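Local coordinates for protein galectin (Xenopus laevis, PDB 3WUD) that binds beta-galactosides such as lactose as a proto-type galectin, a dimeric lectin close to galectin-1, at residues H18-K23 / K131-H136; G24-D29 / A86-C91; Y44-N49 / D97-K102. All coordinates share one frame; numbering follows the deposited sequence. Where two conformers were deposited one is given.

Interaction 1. Residues H18-K23 / K131-H136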
loop_
_atom_site.group_PDB
_atom_site.type_symbol
_atom_site.label_atom_id
_atom_site.label_comp_id
_atom_site.label_asym_id
_atom_site.label_seq_id
_atom_site.Cartn_x
_atom_site.Cartn_y
_atom_site.Cartn_z
ATOM N N HIS A 18 -16.842 -1.306 -3.549
ATOM C CA HIS A 18 -15.883 -1.204 -2.453
ATOM C C HIS A 18 -15.169 0.133 -2.441
ATOM O O HIS A 18 -15.223 0.858 -3.434
ATOM C CB HIS A 18 -14.863 -2.339 -2.590
ATOM C CG HIS A 18 -15.499 -3.689 -2.493
ATOM N ND1 HIS A 18 -15.586 -4.378 -1.302
ATOM C CD2 HIS A 18 -16.207 -4.411 -3.397
ATOM C CE1 HIS A 18 -16.255 -5.504 -1.493
ATOM N NE2 HIS A 18 -16.646 -5.546 -2.757
ATOM N N CYS A 19 -14.489 0.410 -1.319
ATOM C CA CYS A 19 -13.777 1.671 -1.173
ATOM C C CYS A 19 -12.383 1.411 -0.644
ATOM O O CYS A 19 -12.079 0.397 -0.003
ATOM C CB CYS A 19 -14.577 2.818 -0.449
ATOM S SG CYS A 19 -14.507 3.163 1.351
ATOM N N LEU A 20 -11.492 2.302 -1.046
ATOM C CA LEU A 20 -10.098 2.291 -0.663
ATOM C C LEU A 20 -9.956 3.552 0.200
ATOM O O LEU A 20 -10.279 4.642 -0.250
ATOM C CB LEU A 20 -9.229 2.333 -1.914
ATOM C CG LEU A 20 -7.696 2.419 -1.691
ATOM C CD1 LEU A 20 -6.889 2.161 -2.943
ATOM C CD2 LEU A 20 -7.268 3.791 -1.157
ATOM N N GLU A 21 -9.600 3.375 1.442
ATOM C CA GLU A 21 -9.338 4.499 2.352
ATOM C C GLU A 21 -7.884 4.754 2.461
ATOM O O GLU A 21 -7.122 3.835 2.687
ATOM C CB GLU A 21 -9.844 4.203 3.770
ATOM C CG GLU A 21 -9.588 5.397 4.701
ATOM C CD GLU A 21 -9.513 5.022 6.166
ATOM O OE1 GLU A 21 -8.607 5.545 6.892
ATOM O OE2 GLU A 21 -10.367 4.214 6.577
ATOM N N LEU A 22 -7.469 6.015 2.298
ATOM C CA LEU A 22 -6.070 6.417 2.451
ATOM C C LEU A 22 -5.955 7.416 3.613
ATOM O O LEU A 22 -6.750 8.337 3.699
ATOM C CB LEU A 22 -5.532 7.074 1.178
ATOM C CG LEU A 22 -4.010 7.233 1.070
ATOM C CD1 LEU A 22 -3.496 6.869 -0.303
ATOM C CD2 LEU A 22 -3.534 8.653 1.438
ATOM N N LYS A 23 -4.984 7.197 4.493
ATOM C CA LYS A 23 -4.653 8.154 5.533
ATOM C C LYS A 23 -3.201 8.568 5.326
ATOM O O LYS A 23 -2.340 7.735 5.114
ATOM C CB LYS A 23 -4.874 7.527 6.929
ATOM C CG LYS A 23 -4.703 8.509 8.085
ATOM C CD LYS A 23 -5.056 7.849 9.420
ATOM C CE LYS A 23 -6.543 7.863 9.670
ATOM N NZ LYS A 23 -6.864 7.290 11.026
ATOM N N LYS A 131 0.398 7.059 5.780
ATOM C CA LYS A 131 0.248 6.532 7.144
ATOM C C LYS A 131 -0.421 5.160 7.011
ATOM O O LYS A 131 0.098 4.215 7.559
ATOM C CB LYS A 131 -0.557 7.515 8.031
ATOM C CG LYS A 131 -1.051 6.997 9.389
ATOM C CD LYS A 131 0.026 6.481 10.308
ATOM C CE LYS A 131 -0.587 5.576 11.396
ATOM N NZ LYS A 131 -1.739 4.699 10.913
ATOM N N ALA A 132 -1.539 5.038 6.299
ATOM C CA ALA A 132 -2.222 3.752 6.164
ATOM C C ALA A 132 -3.046 3.720 4.870
ATOM O O ALA A 132 -3.600 4.761 4.434
ATOM C CB ALA A 132 -3.141 3.493 7.338
ATOM N N ILE A 133 -3.185 2.513 4.315
ATOM C CA ILE A 133 -4.205 2.238 3.281
ATOM C C ILE A 133 -5.052 1.046 3.700
ATOM O O ILE A 133 -4.534 0.053 4.240
ATOM C CB ILE A 133 -3.567 1.973 1.885
ATOM C CG1 ILE A 133 -2.940 3.283 1.388
ATOM C CG2 ILE A 133 -4.618 1.459 0.857
ATOM C CD1 ILE A 133 -1.963 3.187 0.234
ATOM N N SER A 134 -6.359 1.104 3.440
ATOM C CA SER A 134 -7.173 -0.074 3.685
ATOM C C SER A 134 -8.284 -0.242 2.661
ATOM O O SER A 134 -8.793 0.757 2.088
ATOM C CB SER A 134 -7.719 -0.071 5.115
ATOM O OG SER A 134 -8.621 0.984 5.268
ATOM N N LEU A 135 -8.672 -1.502 2.408
ATOM C CA LEU A 135 -9.724 -1.792 1.440
ATOM C C LEU A 135 -10.982 -2.227 2.156
ATOM O O LEU A 135 -10.935 -3.045 3.081
ATOM C CB LEU A 135 -9.287 -2.866 0.466
ATOM C CG LEU A 135 -7.939 -2.544 -0.143
ATOM C CD1 LEU A 135 -7.415 -3.764 -0.918
ATOM C CD2 LEU A 135 -7.987 -1.283 -1.004
ATOM N N HIS A 136 -12.106 -1.654 1.768
ATOM C CA HIS A 136 -13.390 -2.025 2.366
ATOM C C HIS A 136 -14.275 -2.540 1.242
ATOM O O HIS A 136 -14.132 -3.698 0.808
ATOM C CB HIS A 136 -13.991 -0.830 3.085
ATOM C CG HIS A 136 -13.028 -0.163 4.026
ATOM N ND1 HIS A 136 -12.799 -0.630 5.303
ATOM C CD2 HIS A 136 -12.207 0.902 3.862
ATOM C CE1 HIS A 136 -11.902 0.136 5.894
ATOM N NE2 HIS A 136 -11.524 1.072 5.042
ATOM O OXT HIS A 136 -15.077 -1.788 0.697
#

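Interaction 2. Residues G24-D29 / A86-C91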
loop_
_atom_site.group_PDB
_atom_site.type_symbol
_atom_site.label_atom_id
_atom_site.label_comp_id
_atom_site.label_asym_id
_atom_site.label_seq_id
_atom_site.Cartn_x
_atom_site.Cartn_y
_atom_site.Cartn_z
ATOM N N GLY A 24 -2.885 9.856 5.463
ATOM C CA GLY A 24 -1.550 10.321 5.179
ATOM C C GLY A 24 -1.322 11.626 5.932
ATOM O O GLY A 24 -2.282 12.238 6.418
ATOM N N PHE A 25 -0.068 12.092 5.932
ATOM C CA PHE A 25 0.302 13.329 6.608
ATOM C C PHE A 25 0.710 14.367 5.569
ATOM O O PHE A 25 1.530 14.092 4.742
ATOM C CB PHE A 25 1.457 13.133 7.628
ATOM C CG PHE A 25 1.744 14.378 8.465
ATOM C CD1 PHE A 25 1.127 14.566 9.695
ATOM C CD2 PHE A 25 2.625 15.330 8.001
ATOM C CE1 PHE A 25 1.390 15.704 10.450
ATOM C CE2 PHE A 25 2.907 16.490 8.758
ATOM C CZ PHE A 25 2.273 16.671 9.957
ATOM N N ILE A 26 0.075 15.537 5.634
ATOM C CA ILE A 26 0.366 16.596 4.715
ATOM C C ILE A 26 1.473 17.456 5.351
ATOM O O ILE A 26 1.205 18.022 6.376
ATOM C CB ILE A 26 -0.844 17.480 4.454
ATOM C CG1 ILE A 26 -2.037 16.693 3.929
ATOM C CG2 ILE A 26 -0.480 18.556 3.476
ATOM C CD1 ILE A 26 -3.371 17.377 4.149
ATOM N N PRO A 27 2.657 17.534 4.728
ATOM C CA PRO A 27 3.759 18.388 5.155
ATOM C C PRO A 27 3.322 19.844 5.392
ATOM O O PRO A 27 2.431 20.417 4.718
ATOM C CB PRO A 27 4.762 18.311 3.995
ATOM C CG PRO A 27 4.370 17.078 3.201
ATOM C CD PRO A 27 2.925 16.923 3.400
ATOM N N LYS A 28 3.996 20.472 6.350
ATOM C CA LYS A 28 3.563 21.795 6.808
ATOM C C LYS A 28 3.693 22.861 5.684
ATOM O O LYS A 28 2.978 23.906 5.684
ATOM C CB LYS A 28 4.411 22.185 8.061
ATOM C CG LYS A 28 4.205 23.624 8.538
ATOM C CD LYS A 28 2.707 23.885 8.807
ATOM C CE LYS A 28 2.444 24.852 9.958
ATOM N NZ LYS A 28 1.049 24.612 10.463
ATOM N N ASP A 29 4.590 22.619 4.757
ATOM C CA ASP A 29 4.821 23.566 3.661
ATOM C C ASP A 29 4.297 23.058 2.298
ATOM O O ASP A 29 4.757 23.522 1.254
ATOM C CB ASP A 29 6.309 23.788 3.522
ATOM C CG ASP A 29 7.048 22.525 3.167
ATOM O OD1 ASP A 29 6.442 21.418 3.232
ATOM O OD2 ASP A 29 8.247 22.644 2.844
ATOM N N ALA A 86 -0.805 18.311 8.979
ATOM C CA ALA A 86 -1.827 17.533 9.631
ATOM C C ALA A 86 -2.077 16.251 8.864
ATOM O O ALA A 86 -1.823 16.185 7.665
ATOM C CB ALA A 86 -3.131 18.307 9.700
ATOM N N GLU A 87 -2.664 15.292 9.568
ATOM C CA GLU A 87 -3.177 14.074 8.978
ATOM C C GLU A 87 -4.512 14.310 8.270
ATOM O O GLU A 87 -5.292 15.215 8.658
ATOM C CB GLU A 87 -3.344 13.018 10.081
ATOM C CG GLU A 87 -3.324 11.580 9.592
ATOM C CD GLU A 87 -2.881 10.605 10.690
ATOM O OE1 GLU A 87 -3.455 10.637 11.779
ATOM O OE2 GLU A 87 -1.940 9.841 10.485
ATOM N N THR A 88 -4.747 13.549 7.201
ATOM C CA THR A 88 -6.026 13.527 6.544
ATOM C C THR A 88 -6.349 12.090 6.151
ATOM O O THR A 88 -5.459 11.306 6.067
ATOM C CB THR A 88 -6.077 14.464 5.336
ATOM O OG1 THR A 88 -7.451 14.550 4.903
ATOM C CG2 THR A 88 -5.133 13.953 4.212
ATOM N N SER A 89 -7.631 11.777 5.972
ATOM C CA SER A 89 -8.099 10.467 5.502
ATOM C C SER A 89 -9.152 10.701 4.434
ATOM O O SER A 89 -10.018 11.587 4.570
ATOM C CB SER A 89 -8.638 9.618 6.674
ATOM O OG SER A 89 -9.807 10.189 7.163
ATOM N N ILE A 90 -9.065 9.987 3.311
ATOM C CA ILE A 90 -10.031 10.114 2.220
ATOM C C ILE A 90 -10.448 8.696 1.797
ATOM O O ILE A 90 -9.532 7.806 1.760
ATOM C CB ILE A 90 -9.380 10.872 1.022
ATOM C CG1 ILE A 90 -8.827 12.248 1.470
ATOM C CG2 ILE A 90 -10.338 10.994 -0.163
ATOM C CD1 ILE A 90 -7.346 12.390 1.269
ATOM N N CYS A 91 -11.741 8.476 1.456
ATOM C CA CYS A 91 -12.218 7.141 0.911
ATOM C C CYS A 91 -12.636 7.348 -0.532
ATOM O O CYS A 91 -13.360 8.285 -0.887
ATOM C CB CYS A 91 -13.371 6.369 1.677
ATOM S SG CYS A 91 -13.023 4.557 1.684
#

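Interaction 3. Residues Y44-N49 / D97-K102. With GAL (beta-D-galactopyranose), chain B.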
loop_
_atom_site.group_PDB
_atom_site.type_symbol
_atom_site.label_atom_id
_atom_site.label_comp_id
_atom_site.label_asym_id
_atom_site.label_seq_id
_atom_site.Cartn_x
_atom_site.Cartn_y
_atom_site.Cartn_z
ATOM N N TYR A 44 -5.258 7.037 -15.222
ATOM C CA TYR A 44 -5.844 7.401 -13.930
ATOM C C TYR A 44 -7.310 7.604 -14.192
ATOM O O TYR A 44 -7.745 8.523 -14.896
ATOM C CB TYR A 44 -5.239 8.669 -13.321
ATOM C CG TYR A 44 -3.751 8.768 -13.187
ATOM C CD1 TYR A 44 -2.880 7.667 -13.018
ATOM C CD2 TYR A 44 -3.157 10.031 -13.133
ATOM C CE1 TYR A 44 -1.495 7.827 -12.851
ATOM C CE2 TYR A 44 -1.769 10.201 -12.957
ATOM C CZ TYR A 44 -0.957 9.121 -12.807
ATOM O OH TYR A 44 0.378 9.396 -12.660
ATOM N N VAL A 45 -8.116 6.744 -13.562
ATOM C CA VAL A 45 -9.528 6.986 -13.436
ATOM C C VAL A 45 -9.816 8.265 -12.629
ATOM O O VAL A 45 -10.700 9.008 -12.966
ATOM C CB VAL A 45 -10.266 5.748 -12.810
ATOM C CG1 VAL A 45 -11.738 6.004 -12.849
ATOM C CG2 VAL A 45 -9.991 4.463 -13.624
ATOM N N ILE A 46 -9.066 8.490 -11.562
ATOM C CA ILE A 46 -9.046 9.811 -10.831
ATOM C C ILE A 46 -7.615 10.246 -10.455
ATOM O O ILE A 46 -6.789 9.500 -9.972
ATOM C CB ILE A 46 -10.022 9.871 -9.613
ATOM C CG1 ILE A 46 -10.152 11.320 -9.084
ATOM C CG2 ILE A 46 -9.550 8.939 -8.538
ATOM C CD1 ILE A 46 -11.286 11.446 -8.053
ATOM N N HIS A 47 -7.366 11.547 -10.687
ATOM C CA HIS A 47 -6.272 12.306 -10.181
ATOM C C HIS A 47 -6.958 13.289 -9.267
ATOM O O HIS A 47 -7.749 14.130 -9.742
ATOM C CB HIS A 47 -5.521 13.013 -11.318
ATOM C CG HIS A 47 -4.544 14.075 -10.873
ATOM N ND1 HIS A 47 -3.311 13.787 -10.337
ATOM C CD2 HIS A 47 -4.611 15.414 -10.980
ATOM C CE1 HIS A 47 -2.648 14.926 -10.145
ATOM N NE2 HIS A 47 -3.406 15.909 -10.581
ATOM N N PHE A 48 -6.722 13.129 -7.976
ATOM C CA PHE A 48 -7.344 13.858 -6.889
ATOM C C PHE A 48 -6.290 14.782 -6.297
ATOM O O PHE A 48 -5.298 14.321 -5.733
ATOM C CB PHE A 48 -7.804 12.858 -5.831
ATOM C CG PHE A 48 -8.370 13.481 -4.606
ATOM C CD1 PHE A 48 -9.698 13.894 -4.584
ATOM C CD2 PHE A 48 -7.595 13.647 -3.463
ATOM C CE1 PHE A 48 -10.246 14.457 -3.446
ATOM C CE2 PHE A 48 -8.122 14.242 -2.304
ATOM C CZ PHE A 48 -9.451 14.668 -2.330
ATOM N N ASN A 49 -6.391 16.079 -6.576
ATOM C CA ASN A 49 -5.330 17.029 -6.314
ATOM C C ASN A 49 -5.738 18.330 -5.493
ATOM O O ASN A 49 -6.023 19.360 -6.087
ATOM C CB ASN A 49 -4.762 17.451 -7.681
ATOM C CG ASN A 49 -3.513 18.331 -7.609
ATOM O OD1 ASN A 49 -3.295 19.110 -8.525
ATOM N ND2 ASN A 49 -2.693 18.193 -6.588
ATOM N N ASP A 97 -20.161 3.759 -12.817
ATOM C CA ASP A 97 -19.868 4.934 -13.712
ATOM C C ASP A 97 -19.311 6.175 -13.026
ATOM O O ASP A 97 -19.199 7.259 -13.617
ATOM C CB ASP A 97 -21.148 5.322 -14.526
ATOM C CG ASP A 97 -22.296 5.917 -13.667
ATOM O OD1 ASP A 97 -22.203 6.117 -12.429
ATOM O OD2 ASP A 97 -23.358 6.191 -14.266
ATOM N N HIS A 98 -18.946 6.034 -11.759
ATOM C CA HIS A 98 -18.318 7.123 -11.059
ATOM C C HIS A 98 -17.663 6.627 -9.792
ATOM O O HIS A 98 -17.943 5.506 -9.275
ATOM C CB HIS A 98 -19.300 8.204 -10.630
ATOM C CG HIS A 98 -20.268 7.762 -9.578
ATOM N ND1 HIS A 98 -21.323 6.918 -9.850
ATOM C CD2 HIS A 98 -20.361 8.072 -8.273
ATOM C CE1 HIS A 98 -22.005 6.702 -8.742
ATOM N NE2 HIS A 98 -21.469 7.428 -7.781
ATOM N N LEU A 99 -16.729 7.460 -9.358
ATOM C CA LEU A 99 -16.108 7.276 -8.042
ATOM C C LEU A 99 -16.777 8.261 -7.136
ATOM O O LEU A 99 -17.109 9.361 -7.534
ATOM C CB LEU A 99 -14.621 7.545 -8.042
ATOM C CG LEU A 99 -13.710 6.697 -8.936
ATOM C CD1 LEU A 99 -12.312 7.065 -8.510
ATOM C CD2 LEU A 99 -13.983 5.207 -8.778
ATOM N N LYS A 100 -17.013 7.836 -5.919
ATOM C CA LYS A 100 -17.504 8.714 -4.889
ATOM C C LYS A 100 -16.335 8.966 -3.961
ATOM O O LYS A 100 -15.721 8.001 -3.445
ATOM C CB LYS A 100 -18.708 8.051 -4.167
ATOM C CG LYS A 100 -19.210 8.801 -2.956
ATOM C CD LYS A 100 -20.280 7.952 -2.259
ATOM C CE LYS A 100 -21.603 8.681 -2.182
ATOM N NZ LYS A 100 -22.132 8.994 -3.539
ATOM N N VAL A 101 -16.009 10.246 -3.750
ATOM C CA VAL A 101 -14.864 10.642 -2.922
ATOM C C VAL A 101 -15.443 11.120 -1.611
ATOM O O VAL A 101 -16.274 12.048 -1.634
ATOM C CB VAL A 101 -14.098 11.777 -3.514
ATOM C CG1 VAL A 101 -12.948 12.214 -2.619
ATOM C CG2 VAL A 101 -13.601 11.398 -4.946
ATOM N N LYS A 102 -15.020 10.490 -0.533
ATOM C CA LYS A 102 -15.590 10.790 0.841
ATOM C C LYS A 102 -14.488 11.356 1.715
ATOM O O LYS A 102 -13.443 10.729 1.945
ATOM C CB LYS A 102 -16.172 9.492 1.468
ATOM C CG LYS A 102 -17.037 8.656 0.585
ATOM C CD LYS A 102 -17.534 7.421 1.346
ATOM C CE LYS A 102 -18.069 6.364 0.422
ATOM N NZ LYS A 102 -17.955 5.028 1.059
HETATM C C1 GAL B . -2.150 20.565 -14.183
HETATM C C2 GAL B . -1.057 20.047 -13.258
HETATM C C3 GAL B . -1.000 18.523 -13.171
HETATM C C4 GAL B . -2.419 17.998 -12.916
HETATM C C5 GAL B . -3.389 18.612 -13.935
HETATM C C6 GAL B . -4.834 18.191 -13.791
HETATM O O2 GAL B . 0.211 20.480 -13.732
HETATM O O3 GAL B . -0.037 18.142 -12.204
HETATM O O4 GAL B . -2.838 18.346 -11.589
HETATM O O5 GAL B . -3.428 20.044 -13.877
HETATM O O6 GAL B . -5.698 18.762 -14.755
#

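Interaction 1. Residues H18-K23 / K131-H136
His18 ND1 donates to His136 O, an oxygen of the C-terminal carboxylate, at 2.7 Å. The N-H...O angle is 163°, so the bond is fairly straight, and the oxygen lies in the ring plane of His18 and offers a lone pair. A chi1 of -62° sets His18 CG anti to the carbonyl carbon, on the side of the His136 carboxylate. The other carboxylate oxygen, His136 OXT, takes the backbone bond from Cys19 N (3.0 Å). The chain terminus is thus held through both oxygens, and its charge would probably polarise the imidazole. Cys19 O in turn accepts from His136 N.

Further in, residues 19-23 and 131-135 run antiparallel. Glu21 pairs with Ser134 through both backbone bonds. At the far end of the segments, Lys23 O accepts from two donors, Lys131 N and Ala132 N, which approach from the same face of its carbonyl plane. This is a classic beta bulge.

On the face carrying Leu20, Leu22, Ile133 and Leu135, Leu20 CG rests on Leu135 CD2 at 3.8 Å, and Leu20 CD2 touches Ile133 CG2. Leu22 CD1 reaches Ile133 CG1 at 4.0 Å. On the other face, Glu21 CB lies at the edge of the His136 ring, in its plane. The Glu21 carboxylate is turned only 13° from that ring, with OE2 3.7 Å from His136 NE2. The Lys23 and Lys131 chains lie side by side and touch through Lys23 CD and Lys131 CG at 4.1 Å.

Cys19 is also disulfide-bonded to Cys91 of strand 86-95. Strand 129-135 is an edge strand within this chain, and its residues 132-134 form an antiparallel ladder with the second subunit. This is consistent with galectin-1-type dimers, in which a sheet runs on across the interface.

Interaction 2. Residues G24-D29 / A86-C91
Gly24 and Thr88 form an antiparallel hydrogen-bonded pair. Gly24 N donates to Thr88 O, and Thr88 N to Gly24 O at 2.9 Å. Phe25 and Glu87 follow as a non-hydrogen-bonded pair, with their CA atoms 4.3 Å apart. Ile26 N then bonds Ala86 O at 2.9 Å, while the return bond from Ala86 N to Ile26 O is weak. The short strand axes make an angle of 133°, well short of straight antiparallel.

Phe25 folds its ring over the neighbouring backbone. With CG anti to the backbone N (chi1 -173°), the ring lies against Ala86, whose N sits over one face, offset toward the rim and 3.6 Å from Phe25 CZ. On the same side of the sheet, Glu87 CG lies against Gly24 O at 3.4 Å.

On the side carrying Ile26 and Thr88, Ile26 CD1 meets Thr88 CG2 at 3.9 Å, the two side chains crossing at a slant. Ile26 CB also lies 3.6 Å from Ala86 O.

These inner side chains continue into the sandwich core: Ile26 touches Phe33 and Phe52, and Thr88 touches Phe82 and Ile128. The two strands are neighbours in the five-stranded sheet. Strand 129-135 flanks 19-26, bonding Phe25 through Glu129. Strand 98-103 flanks 86-95, where Cys91 bonds Lys102.

Interaction 3. Residues Y44-N49 / D97-K102
Ile46 and Leu99 meet in the hydrophobic core of the galectin beta-sandwich, where strand 43-51 of one sheet faces strand 98-103 of the other. The segment axes come no closer than 10.3 Å and cross at -23°. No hydrogen bond joins them, and the contact is made by side chains alone.

Ile46 meets two partners through different branches. Its CG2 presses on Leu99 CD1 at 3.3 Å, tighter than usual carbon contact. Its other branch runs out from CG1, which is anti to the backbone N (chi1 -169°), and ends with CD1 3.9 Å from Val101 CG2. Val101 thus divides its methyls: CG2 meets Ile46, while CG1 meets Phe48 CE1 at 3.6 Å, oblique to the ring. Val45 CG1 adds a looser touch on Leu99 CG at 4.4 Å, at the bulge where Val45 and Ile46 both face Leu37.

His47 and Asn49, the alternate residues, belong to the glycan pocket on the other side of the strand. Second-shell bonds position both: His47 ND1 with Asn36 OD1, and Asn49 ND2 with Phe33 O. Asn49 OD1 is bonded to Arg51 NE, and Arg51, Glu55, Asn64 and Glu74 all hydrogen-bond the galactose, while Trp71 meets the His47 ring. One strand therefore carries core residues on one side and sugar-binding residues on the other.

The galactose O4 is reached from two of these side chains. Asn49 OD1 lies 3.2 Å from O4. His47 NE2 is hydrogen-bonded to O4 at 2.7 Å, with O4 at the imidazole edge and near the ring plane.

Overall arrangement
Interactions 1 and 2 share strand 19-26 and lie in the same sheet, their centres about 14 Å apart. The Cys19 SG to Cys91 SG disulfide, 2.1 Å long, joins them, as does a probable hydrogen bond from Leu22 N to Ile90 O (2.8 Å). Interaction 3 spans the two sheets. It meets interaction 2 in the core, where Ile90 CD1 packs on Phe48 CE2 at 4.1 Å. Along the chain, interactions 2 and 3 both nest within the loop closed by interaction 1. His47 and Asn49 of interaction 3 line the galactose pocket, whereas interaction 1 reaches the second subunit.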